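Local coordinates for protein putative glycosyltransferase (GalT1) (Streptococcus parasanguinis FW213, PDB 5HEA) that probably transfers a sugar from a nucleotide-activated donor, acting through a GT-A-type glycosyltransferase piece that forms the C-terminal half of a longer protein, at residues 51-56 and 64-69; 74-79 and 189-194; 17-22 and 124-129; 168-173 and 211-216. All blocks are in the same frame, centred on the assembly; numbering follows the deposited sequence.

Interaction 1: 51-56 and 64-69; sequences ICEEYA and ILHQTN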
loop_
_atom_site.group_PDB
_atom_site.type_symbol
_atom_site.label_atom_id
_atom_site.label_comp_id
_atom_site.label_asym_id
_atom_site.label_seq_id
_atom_site.Cartn_x
_atom_site.Cartn_y
_atom_site.Cartn_z
ATOM N N ILE A 51 6.313 33.494 -2.370
ATOM C CA ILE A 51 5.510 34.648 -2.773
ATOM C C ILE A 51 4.501 35.015 -1.673
ATOM O O ILE A 51 4.322 36.185 -1.369
ATOM C CB ILE A 51 4.813 34.402 -4.131
ATOM C CG1 ILE A 51 5.869 34.388 -5.248
ATOM C CG2 ILE A 51 3.720 35.462 -4.397
ATOM C CD1 ILE A 51 5.426 33.709 -6.529
ATOM N N CYS A 52 3.872 34.014 -1.057
ATOM C CA CYS A 52 2.947 34.270 0.048
ATOM C C CYS A 52 3.637 35.003 1.204
ATOM O O CYS A 52 3.099 35.976 1.747
ATOM C CB CYS A 52 2.341 32.964 0.563
ATOM S SG CYS A 52 1.125 32.202 -0.575
ATOM N N GLU A 53 4.819 34.520 1.578
ATOM C CA GLU A 53 5.586 35.112 2.679
ATOM C C GLU A 53 5.963 36.561 2.408
ATOM O O GLU A 53 5.866 37.409 3.292
ATOM C CB GLU A 53 6.846 34.289 2.969
ATOM C CG GLU A 53 6.573 32.954 3.642
ATOM C CD GLU A 53 6.038 33.112 5.059
ATOM O OE1 GLU A 53 6.221 34.196 5.650
ATOM O OE2 GLU A 53 5.429 32.155 5.584
ATOM N N GLU A 54 6.387 36.839 1.179
ATOM C CA GLU A 54 6.787 38.190 0.803
ATOM C C GLU A 54 5.623 39.168 0.890
ATOM O O GLU A 54 5.802 40.286 1.355
ATOM C CB GLU A 54 7.397 38.210 -0.595
ATOM C CG GLU A 54 8.724 37.476 -0.692
ATOM C CD GLU A 54 9.276 37.454 -2.111
ATOM O OE1 GLU A 54 8.480 37.605 -3.067
ATOM O OE2 GLU A 54 10.507 37.288 -2.269
ATOM N N TYR A 55 4.433 38.758 0.447
ATOM C CA TYR A 55 3.259 39.635 0.550
ATOM C C TYR A 55 2.819 39.841 2.010
ATOM O O TYR A 55 2.405 40.935 2.390
ATOM C CB TYR A 55 2.088 39.125 -0.313
ATOM C CG TYR A 55 2.144 39.599 -1.747
ATOM C CD1 TYR A 55 2.972 38.971 -2.672
ATOM C CD2 TYR A 55 1.387 40.684 -2.174
ATOM C CE1 TYR A 55 3.040 39.408 -3.989
ATOM C CE2 TYR A 55 1.451 41.132 -3.491
ATOM C CZ TYR A 55 2.277 40.487 -4.394
ATOM O OH TYR A 55 2.353 40.914 -5.705
ATOM N N ALA A 56 2.908 38.790 2.821
ATOM C CA ALA A 56 2.571 38.884 4.242
ATOM C C ALA A 56 3.427 39.934 4.959
ATOM O O ALA A 56 2.977 40.571 5.912
ATOM C CB ALA A 56 2.740 37.524 4.921
ATOM N N ILE A 64 -0.985 33.963 6.559
ATOM C CA ILE A 64 -0.652 32.731 5.856
ATOM C C ILE A 64 -0.843 31.510 6.735
ATOM O O ILE A 64 -0.413 31.484 7.888
ATOM C CB ILE A 64 0.796 32.720 5.381
ATOM C CG1 ILE A 64 1.135 34.006 4.651
ATOM C CG2 ILE A 64 1.055 31.520 4.471
ATOM C CD1 ILE A 64 2.560 34.068 4.292
ATOM N N LEU A 65 -1.486 30.496 6.175
ATOM C CA LEU A 65 -1.489 29.166 6.763
ATOM C C LEU A 65 -0.777 28.244 5.786
ATOM O O LEU A 65 -1.234 28.048 4.661
ATOM C CB LEU A 65 -2.920 28.644 6.965
ATOM C CG LEU A 65 -3.897 29.284 7.955
ATOM C CD1 LEU A 65 -5.211 28.489 7.971
ATOM C CD2 LEU A 65 -3.306 29.365 9.359
ATOM N N HIS A 66 0.348 27.692 6.207
ATOM C CA HIS A 66 1.005 26.642 5.453
ATOM C C HIS A 66 0.486 25.305 5.965
ATOM O O HIS A 66 0.422 25.087 7.163
ATOM C CB HIS A 66 2.513 26.708 5.679
ATOM C CG HIS A 66 3.143 27.981 5.210
ATOM N ND1 HIS A 66 3.134 28.373 3.889
ATOM C CD2 HIS A 66 3.835 28.934 5.879
ATOM C CE1 HIS A 66 3.777 29.519 3.766
ATOM N NE2 HIS A 66 4.218 29.880 4.959
ATOM N N GLN A 67 0.105 24.404 5.072
ATOM C CA GLN A 67 -0.293 23.081 5.526
ATOM C C GLN A 67 0.233 22.033 4.581
ATOM O O GLN A 67 0.466 22.318 3.404
ATOM C CB GLN A 67 -1.810 22.963 5.617
ATOM C CG GLN A 67 -2.508 22.984 4.265
ATOM C CD GLN A 67 -4.016 22.873 4.402
ATOM O OE1 GLN A 67 -4.581 23.260 5.419
ATOM N NE2 GLN A 67 -4.670 22.335 3.379
ATOM N N THR A 68 0.408 20.817 5.093
ATOM C CA THR A 68 0.747 19.670 4.256
ATOM C C THR A 68 -0.341 19.510 3.205
ATOM O O THR A 68 -1.519 19.702 3.503
ATOM C CB THR A 68 0.845 18.369 5.096
ATOM O OG1 THR A 68 1.852 18.524 6.105
ATOM C CG2 THR A 68 1.186 17.174 4.216
ATOM N N ASN A 69 0.053 19.183 1.977
ATOM C CA ASN A 69 -0.901 19.087 0.866
ATOM C C ASN A 69 -2.067 18.138 1.161
ATOM O O ASN A 69 -1.855 16.965 1.478
ATOM C CB ASN A 69 -0.195 18.655 -0.423
ATOM C CG ASN A 69 -1.157 18.490 -1.582
ATOM O OD1 ASN A 69 -1.464 17.372 -1.995
ATOM N ND2 ASN A 69 -1.650 19.610 -2.106
#
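Cys52 and Ile64 mark the closest backbone approach, with CA atoms 7.0 Å apart, where the axis of helix segment 51-56 passes 9.6 Å from that of strand segment 64-66 at an angle of 154°, close to antiparallel. Ile64 supplies the apolar half of the contact. Its CG1 branch is extended toward the helix, and the terminal CD1 settles between Ala56 CB, 3.5 Å away, and Cys52 CB, 3.9 Å away; the same methyl also rests against the carbonyl of Cys52, which is already engaged by Ala56 N in the helix. The polar half lies alongside. Glu53 bends at chi2 (-67°), which brings its carboxylate to the edge of the His66 ring, and His66 NE2 donates to Glu53 OE2 at 2.7 Å in an almost straight bond (172°). The oxygen accepts through its anti lone pair and lies in the imidazole plane. On the other side of the ring, His66 ND1 is hydrogen-bonded to Asn41 ND2, an acceptor role consistent with the proton being on NE2, and the two bonds together fix the ring's rotation. Tyr279 of a second subunit meets the imidazole nearly perpendicularly and packs on Glu53. Helix 48-58 and strand 62-66 are the last two elements of a beta-alpha-beta crossover begun by strand 35-41, whose Leu39 touches Cys52, while helix 20-28 covers Cys52 through Leu20.

Interaction 2: 74-79 and 189-194; sequences AARNAG and REDDAT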
loop_
_atom_site.group_PDB
_atom_site.type_symbol
_atom_site.label_atom_id
_atom_site.label_comp_id
_atom_site.label_asym_id
_atom_site.label_seq_id
_atom_site.Cartn_x
_atom_site.Cartn_y
_atom_site.Cartn_z
ATOM N N ALA A 74 -9.789 20.717 1.596
ATOM C CA ALA A 74 -9.146 20.863 2.889
ATOM C C ALA A 74 -8.590 22.269 3.070
ATOM O O ALA A 74 -8.655 22.828 4.166
ATOM C CB ALA A 74 -8.042 19.821 3.065
ATOM N N ALA A 75 -8.045 22.843 2.002
ATOM C CA ALA A 75 -7.522 24.205 2.070
ATOM C C ALA A 75 -8.631 25.216 2.386
ATOM O O ALA A 75 -8.458 26.106 3.220
ATOM C CB ALA A 75 -6.811 24.577 0.762
ATOM N N ARG A 76 -9.772 25.089 1.721
ATOM C CA ARG A 76 -10.867 26.028 1.978
ATOM C C ARG A 76 -11.424 25.842 3.390
ATOM O O ARG A 76 -11.732 26.814 4.072
ATOM C CB ARG A 76 -11.986 25.869 0.948
ATOM C CG ARG A 76 -11.578 26.255 -0.464
ATOM C CD ARG A 76 -12.799 26.428 -1.355
ATOM N NE ARG A 76 -12.436 26.739 -2.735
ATOM C CZ ARG A 76 -12.424 25.836 -3.706
ATOM N NH1 ARG A 76 -12.761 24.592 -3.426
ATOM N NH2 ARG A 76 -12.082 26.167 -4.944
ATOM N N ASN A 77 -11.555 24.591 3.827
ATOM C CA ASN A 77 -12.072 24.312 5.168
ATOM C C ASN A 77 -11.166 24.922 6.249
ATOM O O ASN A 77 -11.650 25.402 7.271
ATOM C CB ASN A 77 -12.247 22.800 5.398
ATOM C CG ASN A 77 -13.352 22.189 4.538
ATOM O OD1 ASN A 77 -14.270 22.883 4.100
ATOM N ND2 ASN A 77 -13.277 20.870 4.311
ATOM N N ALA A 78 -9.856 24.917 6.008
ATOM C CA ALA A 78 -8.906 25.541 6.928
ATOM C C ALA A 78 -9.147 27.042 6.959
ATOM O O ALA A 78 -9.084 27.675 8.016
ATOM C CB ALA A 78 -7.449 25.240 6.508
ATOM N N GLY A 79 -9.421 27.606 5.787
ATOM C CA GLY A 79 -9.734 29.021 5.681
ATOM C C GLY A 79 -10.978 29.388 6.481
ATOM O O GLY A 79 -10.993 30.380 7.211
ATOM N N ARG A 189 -14.995 18.777 -7.847
ATOM C CA ARG A 189 -16.365 19.296 -7.882
ATOM C C ARG A 189 -16.814 19.534 -6.437
ATOM O O ARG A 189 -17.897 19.123 -6.016
ATOM C CB ARG A 189 -17.308 18.322 -8.601
ATOM C CG ARG A 189 -16.929 18.009 -10.038
ATOM C CD ARG A 189 -17.053 19.243 -10.917
ATOM N NE ARG A 189 -17.459 18.907 -12.281
ATOM C CZ ARG A 189 -18.715 18.951 -12.722
ATOM N NH1 ARG A 189 -19.701 19.322 -11.909
ATOM N NH2 ARG A 189 -18.982 18.627 -13.979
ATOM N N GLU A 190 -15.939 20.157 -5.658
ATOM C CA GLU A 190 -16.216 20.345 -4.244
ATOM C C GLU A 190 -17.156 21.537 -4.064
ATOM O O GLU A 190 -18.019 21.515 -3.176
ATOM C CB GLU A 190 -14.918 20.492 -3.434
ATOM C CG GLU A 190 -14.054 21.735 -3.739
ATOM C CD GLU A 190 -13.070 21.572 -4.917
ATOM O OE1 GLU A 190 -13.118 20.560 -5.658
ATOM O OE2 GLU A 190 -12.231 22.484 -5.107
ATOM N N ASP A 191 -16.994 22.543 -4.934
ATOM C CA ASP A 191 -17.882 23.722 -5.014
ATOM C C ASP A 191 -19.307 23.289 -5.333
ATOM O O ASP A 191 -20.272 23.769 -4.718
ATOM C CB ASP A 191 -17.435 24.704 -6.121
ATOM C CG ASP A 191 -16.194 25.515 -5.752
ATOM O OD1 ASP A 191 -15.750 25.426 -4.587
ATOM O OD2 ASP A 191 -15.670 26.255 -6.633
ATOM N N ASP A 192 -19.409 22.394 -6.319
ATOM C CA ASP A 192 -20.666 21.796 -6.777
ATOM C C ASP A 192 -21.437 21.153 -5.604
ATOM O O ASP A 192 -22.661 21.232 -5.539
ATOM C CB ASP A 192 -20.325 20.762 -7.864
ATOM C CG ASP A 192 -21.556 20.101 -8.506
ATOM O OD1 ASP A 192 -22.649 20.698 -8.576
ATOM O OD2 ASP A 192 -21.398 18.964 -8.979
ATOM N N ALA A 193 -20.705 20.541 -4.673
ATOM C CA ALA A 193 -21.298 19.839 -3.531
ATOM C C ALA A 193 -21.633 20.747 -2.355
ATOM O O ALA A 193 -22.290 20.312 -1.411
ATOM C CB ALA A 193 -20.360 18.713 -3.062
ATOM N N THR A 194 -21.218 22.012 -2.412
ATOM C CA THR A 194 -21.198 22.827 -1.196
ATOM C C THR A 194 -21.949 24.165 -1.263
ATOM O O THR A 194 -22.689 24.504 -0.339
ATOM C CB THR A 194 -19.722 23.088 -0.733
ATOM O OG1 THR A 194 -19.024 21.840 -0.634
ATOM C CG2 THR A 194 -19.688 23.779 0.634
#
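Arg76 carries the whole contact from segment 74-79, reaching out of helix 72-82 to Glu190 and Asp191 in the loop that precedes helix 195-201. The arginine chain runs extended from CG to NE (chi2 -165°), enough to span a backbone gap of 10.0 Å between the CA atoms of Arg76 and Glu190. At its end NH1 is shared by two acids in different ways. NH1 donates to Glu190 OE2 at 2.7 Å, with the oxygen near the guanidinium plane and accepting through its anti lone pair; the angle at the hydrogen is 159°. Asp191 OD1 instead sits over one face of the guanidinium, 3.3 Å from NH1, where no N-H points at it, so this pairing is purely electrostatic. Arg76 also leans on Pro12 of strand 7-13 and makes a cation-pi contact with Phe183, whose backbone O accepts from ND2 of the next residue along, Asn77. On the loop side, Thr194 OG1 donates to Glu190 O at 2.8 Å, tying the helix-like but irregularly bonded 190-193 to the start of the next helix. All three residues of the network are buried: the arginine is held by two adjacent acids of one loop, with a long, weak ion pair to Asp92 of another. An acidic pair of this kind, set just ahead of a helix, is consistent with the Glu-Asp pair found at this position in family 2 relatives of the GT-A fold.

Interaction 3: 17-22 and 124-129; sequences EKYLKR and FNEDRQ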
loop_
_atom_site.group_PDB
_atom_site.type_symbol
_atom_site.label_atom_id
_atom_site.label_comp_id
_atom_site.label_asym_id
_atom_site.label_seq_id
_atom_site.Cartn_x
_atom_site.Cartn_y
_atom_site.Cartn_z
ATOM N N GLU A 17 2.542 29.918 -8.921
ATOM C CA GLU A 17 3.580 30.959 -8.948
ATOM C C GLU A 17 3.412 32.000 -10.073
ATOM O O GLU A 17 3.766 33.164 -9.904
ATOM C CB GLU A 17 4.983 30.339 -8.999
ATOM C CG GLU A 17 5.384 29.764 -10.352
ATOM C CD GLU A 17 6.775 29.129 -10.349
ATOM O OE1 GLU A 17 7.436 29.092 -9.284
ATOM O OE2 GLU A 17 7.207 28.657 -11.422
ATOM N N LYS A 18 2.872 31.581 -11.212
ATOM C CA LYS A 18 2.742 32.483 -12.356
ATOM C C LYS A 18 1.610 33.488 -12.173
ATOM O O LYS A 18 1.616 34.550 -12.788
ATOM C CB LYS A 18 2.531 31.689 -13.649
ATOM C CG LYS A 18 3.730 30.845 -14.066
ATOM C CD LYS A 18 3.507 30.180 -15.418
ATOM C CE LYS A 18 2.431 29.107 -15.346
ATOM N NZ LYS A 18 2.177 28.480 -16.674
ATOM N N TYR A 19 0.646 33.163 -11.315
ATOM C CA TYR A 19 -0.586 33.949 -11.240
ATOM C C TYR A 19 -0.853 34.608 -9.892
ATOM O O TYR A 19 -1.712 35.486 -9.782
ATOM C CB TYR A 19 -1.766 33.058 -11.602
ATOM C CG TYR A 19 -1.561 32.343 -12.914
ATOM C CD1 TYR A 19 -1.497 33.051 -14.109
ATOM C CD2 TYR A 19 -1.421 30.962 -12.957
ATOM C CE1 TYR A 19 -1.307 32.402 -15.315
ATOM C CE2 TYR A 19 -1.232 30.306 -14.154
ATOM C CZ TYR A 19 -1.180 31.026 -15.329
ATOM O OH TYR A 19 -0.994 30.359 -16.516
ATOM N N LEU A 20 -0.113 34.191 -8.874
ATOM C CA LEU A 20 -0.409 34.606 -7.504
ATOM C C LEU A 20 -0.237 36.111 -7.263
ATOM O O LEU A 20 -1.061 36.737 -6.577
ATOM C CB LEU A 20 0.431 33.788 -6.515
ATOM C CG LEU A 20 0.132 33.953 -5.024
ATOM C CD1 LEU A 20 -1.321 33.639 -4.694
ATOM C CD2 LEU A 20 1.062 33.045 -4.219
ATOM N N LYS A 21 0.819 36.704 -7.816
ATOM C CA LYS A 21 1.072 38.132 -7.592
ATOM C C LYS A 21 -0.047 38.996 -8.188
ATOM O O LYS A 21 -0.495 39.964 -7.576
ATOM C CB LYS A 21 2.443 38.567 -8.165
ATOM C CG LYS A 21 3.671 37.933 -7.490
ATOM C CD LYS A 21 4.985 38.656 -7.855
ATOM C CE LYS A 21 5.674 38.060 -9.086
ATOM N NZ LYS A 21 6.868 38.872 -9.536
ATOM N N ARG A 22 -0.495 38.642 -9.387
ATOM C CA ARG A 22 -1.614 39.343 -10.005
ATOM C C ARG A 22 -2.868 39.258 -9.121
ATOM O O ARG A 22 -3.544 40.266 -8.892
ATOM C CB ARG A 22 -1.895 38.784 -11.401
ATOM C CG ARG A 22 -2.978 39.540 -12.155
ATOM C CD ARG A 22 -3.242 38.887 -13.494
ATOM N NE ARG A 22 -3.695 37.505 -13.334
ATOM C CZ ARG A 22 -3.769 36.629 -14.327
ATOM N NH1 ARG A 22 -3.412 36.980 -15.558
ATOM N NH2 ARG A 22 -4.202 35.404 -14.097
ATOM N N PHE A 124 -10.591 36.121 -18.677
ATOM C CA PHE A 124 -9.331 36.545 -19.263
ATOM C C PHE A 124 -8.661 35.324 -19.872
ATOM O O PHE A 124 -8.400 34.346 -19.177
ATOM C CB PHE A 124 -8.417 37.173 -18.215
ATOM C CG PHE A 124 -7.132 37.728 -18.780
ATOM C CD1 PHE A 124 -7.140 38.880 -19.552
ATOM C CD2 PHE A 124 -5.917 37.096 -18.536
ATOM C CE1 PHE A 124 -5.959 39.398 -20.072
ATOM C CE2 PHE A 124 -4.730 37.612 -19.049
ATOM C CZ PHE A 124 -4.751 38.763 -19.815
ATOM N N ASN A 125 -8.412 35.387 -21.179
ATOM C CA ASN A 125 -7.803 34.298 -21.934
ATOM C C ASN A 125 -6.293 34.448 -21.811
ATOM O O ASN A 125 -5.734 35.354 -22.406
ATOM C CB ASN A 125 -8.239 34.416 -23.404
ATOM C CG ASN A 125 -7.632 33.335 -24.318
ATOM O OD1 ASN A 125 -6.528 32.840 -24.099
ATOM N ND2 ASN A 125 -8.365 32.989 -25.367
ATOM N N GLU A 126 -5.643 33.569 -21.042
ATOM C CA GLU A 126 -4.192 33.663 -20.813
ATOM C C GLU A 126 -3.370 33.415 -22.073
ATOM O O GLU A 126 -2.292 34.000 -22.254
ATOM C CB GLU A 126 -3.744 32.666 -19.746
ATOM C CG GLU A 126 -4.337 32.904 -18.368
ATOM C CD GLU A 126 -3.733 34.102 -17.654
ATOM O OE1 GLU A 126 -2.682 34.626 -18.098
ATOM O OE2 GLU A 126 -4.317 34.518 -16.638
ATOM N N ASP A 127 -3.874 32.536 -22.935
ATOM C CA ASP A 127 -3.173 32.177 -24.164
ATOM C C ASP A 127 -3.053 33.357 -25.123
ATOM O O ASP A 127 -2.067 33.474 -25.850
ATOM C CB ASP A 127 -3.872 31.004 -24.856
ATOM C CG ASP A 127 -4.007 29.791 -23.946
ATOM O OD1 ASP A 127 -3.014 29.440 -23.268
ATOM O OD2 ASP A 127 -5.111 29.197 -23.895
ATOM N N ARG A 128 -4.056 34.230 -25.118
ATOM C CA ARG A 128 -4.059 35.389 -26.003
ATOM C C ARG A 128 -3.971 36.722 -25.257
ATOM O O ARG A 128 -3.999 37.773 -25.880
ATOM C CB ARG A 128 -5.304 35.371 -26.904
ATOM C CG ARG A 128 -5.241 34.297 -27.997
ATOM C CD ARG A 128 -6.489 34.270 -28.874
ATOM N NE ARG A 128 -6.596 35.425 -29.764
ATOM C CZ ARG A 128 -6.063 35.490 -30.984
ATOM N NH1 ARG A 128 -5.361 34.471 -31.469
ATOM N NH2 ARG A 128 -6.226 36.580 -31.723
ATOM N N GLN A 129 -3.879 36.664 -23.929
ATOM C CA GLN A 129 -3.832 37.865 -23.091
ATOM C C GLN A 129 -4.942 38.852 -23.447
ATOM O O GLN A 129 -4.686 40.030 -23.651
ATOM C CB GLN A 129 -2.451 38.542 -23.173
ATOM C CG GLN A 129 -1.318 37.675 -22.619
ATOM C CD GLN A 129 -1.443 37.464 -21.122
ATOM O OE1 GLN A 129 -1.430 38.428 -20.353
ATOM N NE2 GLN A 129 -1.586 36.205 -20.697
#
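Arg22 and Glu126 form an end-on salt bridge that ties the start of helix 20-28 to the turn after strand 116-125, the first strand of a beta hairpin in this GT-A-type domain. Both terminal nitrogens of the guanidinium converge on a single oxygen: Arg22 NH2 lies 2.7 Å and NH1 2.8 Å from Glu126 OE2. The bonds are bent, at 146° and 137°, as a fork closing on one atom requires. The oxygen lies near the guanidinium plane and receives both donors on its syn side, NH1 through the lone pair itself and NH2 somewhat out of the carboxylate plane. Ser216 OG is a further hydrogen-bond partner of OE2, so three polar atoms from two side chains gather at this oxygen. Apolar surfaces flank the pair. Tyr19 CE1 comes within 3.8 Å of Glu126 CD, the two side chains sliding past each other in opposite directions, and Phe124 CE2 is 3.8 Å from Arg22 NH1. In the second shell, the turn itself holds the glutamate. Asn125 OD1 accepts from the backbone N of Arg128, an Asx motif that rounds the chain toward strand 130-132, while Phe124 and Glu126 make backbone hydrogen bonds to Gln217 of the neighbouring strand. The glutamate's bend at chi2 (-74°) swings the carboxylate toward the helix and brings its other oxygen to the end of Gln129. That amide grips the turn twice: Gln129 NE2 donates to Glu126 O at 2.8 Å, in the carbonyl plane, and also to Glu126 OE1 at 3.2 Å.

Interaction 4: 168-173 and 211-216; sequences SPTKLF and GSYYYS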
loop_
_atom_site.group_PDB
_atom_site.type_symbol
_atom_site.label_atom_id
_atom_site.label_comp_id
_atom_site.label_asym_id
_atom_site.label_seq_id
_atom_site.Cartn_x
_atom_site.Cartn_y
_atom_site.Cartn_z
ATOM N N SER A 168 -17.233 28.718 -6.440
ATOM C CA SER A 168 -17.255 29.324 -5.108
ATOM C C SER A 168 -16.978 30.845 -5.009
ATOM O O SER A 168 -17.528 31.498 -4.118
ATOM C CB SER A 168 -16.367 28.541 -4.132
ATOM O OG SER A 168 -15.036 28.475 -4.596
ATOM N N PRO A 169 -16.108 31.409 -5.882
ATOM C CA PRO A 169 -15.951 32.869 -5.807
ATOM C C PRO A 169 -17.164 33.633 -6.311
ATOM O O PRO A 169 -18.165 33.026 -6.710
ATOM C CB PRO A 169 -14.745 33.143 -6.724
ATOM C CG PRO A 169 -13.965 31.824 -6.699
ATOM C CD PRO A 169 -15.063 30.789 -6.720
ATOM N N THR A 170 -17.046 34.962 -6.291
ATOM C CA THR A 170 -18.083 35.927 -6.729
ATOM C C THR A 170 -19.210 36.103 -5.721
ATOM O O THR A 170 -20.199 36.765 -6.005
ATOM C CB THR A 170 -18.676 35.662 -8.172
ATOM O OG1 THR A 170 -19.783 34.756 -8.112
ATOM C CG2 THR A 170 -17.607 35.142 -9.155
ATOM N N LYS A 171 -19.043 35.523 -4.535
ATOM C CA LYS A 171 -20.126 35.410 -3.581
ATOM C C LYS A 171 -19.667 35.830 -2.198
ATOM O O LYS A 171 -18.614 35.407 -1.722
ATOM C CB LYS A 171 -20.652 33.963 -3.574
ATOM C CG LYS A 171 -21.114 33.508 -4.974
ATOM C CD LYS A 171 -21.333 32.021 -5.074
ATOM C CE LYS A 171 -21.662 31.647 -6.513
ATOM N NZ LYS A 171 -20.517 31.874 -7.453
ATOM N N LEU A 172 -20.459 36.688 -1.567
ATOM C CA LEU A 172 -20.203 37.134 -0.200
ATOM C C LEU A 172 -21.252 36.525 0.732
ATOM O O LEU A 172 -22.450 36.751 0.550
ATOM C CB LEU A 172 -20.245 38.662 -0.135
ATOM C CG LEU A 172 -19.963 39.320 1.214
ATOM C CD1 LEU A 172 -18.505 39.105 1.598
ATOM C CD2 LEU A 172 -20.316 40.811 1.188
ATOM N N PHE A 173 -20.794 35.751 1.719
ATOM C CA PHE A 173 -21.672 35.005 2.629
ATOM C C PHE A 173 -21.596 35.536 4.062
ATOM O O PHE A 173 -20.502 35.773 4.567
ATOM C CB PHE A 173 -21.241 33.530 2.698
ATOM C CG PHE A 173 -21.222 32.819 1.369
ATOM C CD1 PHE A 173 -22.383 32.264 0.848
ATOM C CD2 PHE A 173 -20.041 32.687 0.654
ATOM C CE1 PHE A 173 -22.372 31.608 -0.378
ATOM C CE2 PHE A 173 -20.016 32.022 -0.577
ATOM C CZ PHE A 173 -21.185 31.486 -1.093
ATOM N N GLY A 211 -19.582 41.785 -14.209
ATOM C CA GLY A 211 -18.449 40.875 -14.269
ATOM C C GLY A 211 -17.230 41.506 -13.616
ATOM O O GLY A 211 -16.287 41.881 -14.300
ATOM N N SER A 212 -17.254 41.632 -12.292
ATOM C CA SER A 212 -16.193 42.322 -11.563
ATOM C C SER A 212 -15.097 41.361 -11.126
ATOM O O SER A 212 -14.023 41.773 -10.672
ATOM C CB SER A 212 -16.776 43.026 -10.347
ATOM O OG SER A 212 -17.706 44.010 -10.762
ATOM N N TYR A 213 -15.391 40.076 -11.258
ATOM C CA TYR A 213 -14.413 39.019 -11.008
ATOM C C TYR A 213 -13.939 38.515 -12.368
ATOM O O TYR A 213 -14.755 38.338 -13.281
ATOM C CB TYR A 213 -15.088 37.891 -10.228
ATOM C CG TYR A 213 -14.168 36.761 -9.769
ATOM C CD1 TYR A 213 -13.815 35.729 -10.635
ATOM C CD2 TYR A 213 -13.695 36.713 -8.461
ATOM C CE1 TYR A 213 -12.989 34.669 -10.215
ATOM C CE2 TYR A 213 -12.857 35.673 -8.028
ATOM C CZ TYR A 213 -12.512 34.655 -8.912
ATOM O OH TYR A 213 -11.700 33.612 -8.494
ATOM N N TYR A 214 -12.630 38.298 -12.508
ATOM C CA TYR A 214 -12.061 37.788 -13.756
ATOM C C TYR A 214 -11.531 36.358 -13.618
ATOM O O TYR A 214 -10.624 36.080 -12.830
ATOM C CB TYR A 214 -10.991 38.742 -14.303
ATOM C CG TYR A 214 -11.593 40.065 -14.752
ATOM C CD1 TYR A 214 -12.254 40.167 -15.973
ATOM C CD2 TYR A 214 -11.527 41.195 -13.944
ATOM C CE1 TYR A 214 -12.826 41.364 -16.382
ATOM C CE2 TYR A 214 -12.098 42.393 -14.339
ATOM C CZ TYR A 214 -12.747 42.467 -15.559
ATOM O OH TYR A 214 -13.312 43.651 -15.973
ATOM N N TYR A 215 -12.138 35.464 -14.392
ATOM C CA TYR A 215 -11.821 34.046 -14.389
ATOM C C TYR A 215 -10.723 33.817 -15.427
ATOM O O TYR A 215 -10.929 34.039 -16.621
ATOM C CB TYR A 215 -13.080 33.239 -14.751
ATOM C CG TYR A 215 -12.890 31.742 -14.784
ATOM C CD1 TYR A 215 -12.529 31.091 -15.956
ATOM C CD2 TYR A 215 -13.072 30.977 -13.640
ATOM C CE1 TYR A 215 -12.353 29.718 -15.988
ATOM C CE2 TYR A 215 -12.894 29.604 -13.659
ATOM C CZ TYR A 215 -12.538 28.983 -14.835
ATOM O OH TYR A 215 -12.365 27.620 -14.857
ATOM N N SER A 216 -9.552 33.394 -14.962
ATOM C CA SER A 216 -8.435 33.100 -15.846
ATOM C C SER A 216 -8.674 31.796 -16.593
ATOM O O SER A 216 -8.855 30.743 -15.985
ATOM C CB SER A 216 -7.150 32.993 -15.036
ATOM O OG SER A 216 -6.129 32.385 -15.795
#
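The ring of Tyr213 is met on one side by Pro169 and Thr170, both approaching it obliquely. Pro169 takes the outer end: its CB is 3.4 Å from Tyr213 CE2, and its CG is the same distance from Tyr213 OH. At the base of the ring, Thr170 CG2 comes within 3.9 Å of Tyr213 CG, the threonine side chain crossing the tyrosine at about a right angle. With CG anti to the backbone N (chi1 -174°), the tyrosine projects from the corner of strand 204-217 toward the turn that leads into strand 171-174. Its buried hydroxyl is hydrogen-bonded to Asp95 OD2 and to Asp92 N, two ends of an Asp-Ser-Asp-Asp run that resembles the DXD signature of GT-A glycosyltransferases. The tyrosine therefore joins that run to the strands of the mixed central sheet. Thr170 adopts a left-handed backbone conformation (phi 77°), and its OG1 is hydrogen-bonded to Cys119 O on the adjacent strand 116-125. The Lys171 chain runs extended and bends at its last torsion, where NZ donates to Pro169 O at 2.7 Å; the same ammonium also binds the carbonyls of Phe167 and Leu163.

Along the chain, interaction 1 is nested within the loop closed by interaction 3 and precedes interaction 2; interaction 4 follows 1 and 3, and interaction 2 crosses 3 and 4. Interactions 1, 3 and 4 reach the same mixed sheet. Leu20 packs on Ile51 and Cys52, linking 3 and 1 (centres 20 Å apart); Gln67 packs on Ala75 and Ala78, linking 1 and 2 (18 Å) where strand 62-66 leads on to helix 72-82. Ser216 bonds to Glu126, joining 4 to 3 (16 Å), and Asp191 OD2 accepts a weak hydrogen bond from Ser168 N between 2 and 4 (15 Å). Helices 20-28, 48-58 and 72-82, the sheet and loop 189-194 are thus linked by direct touches, in a region consistent with a GT-A active site.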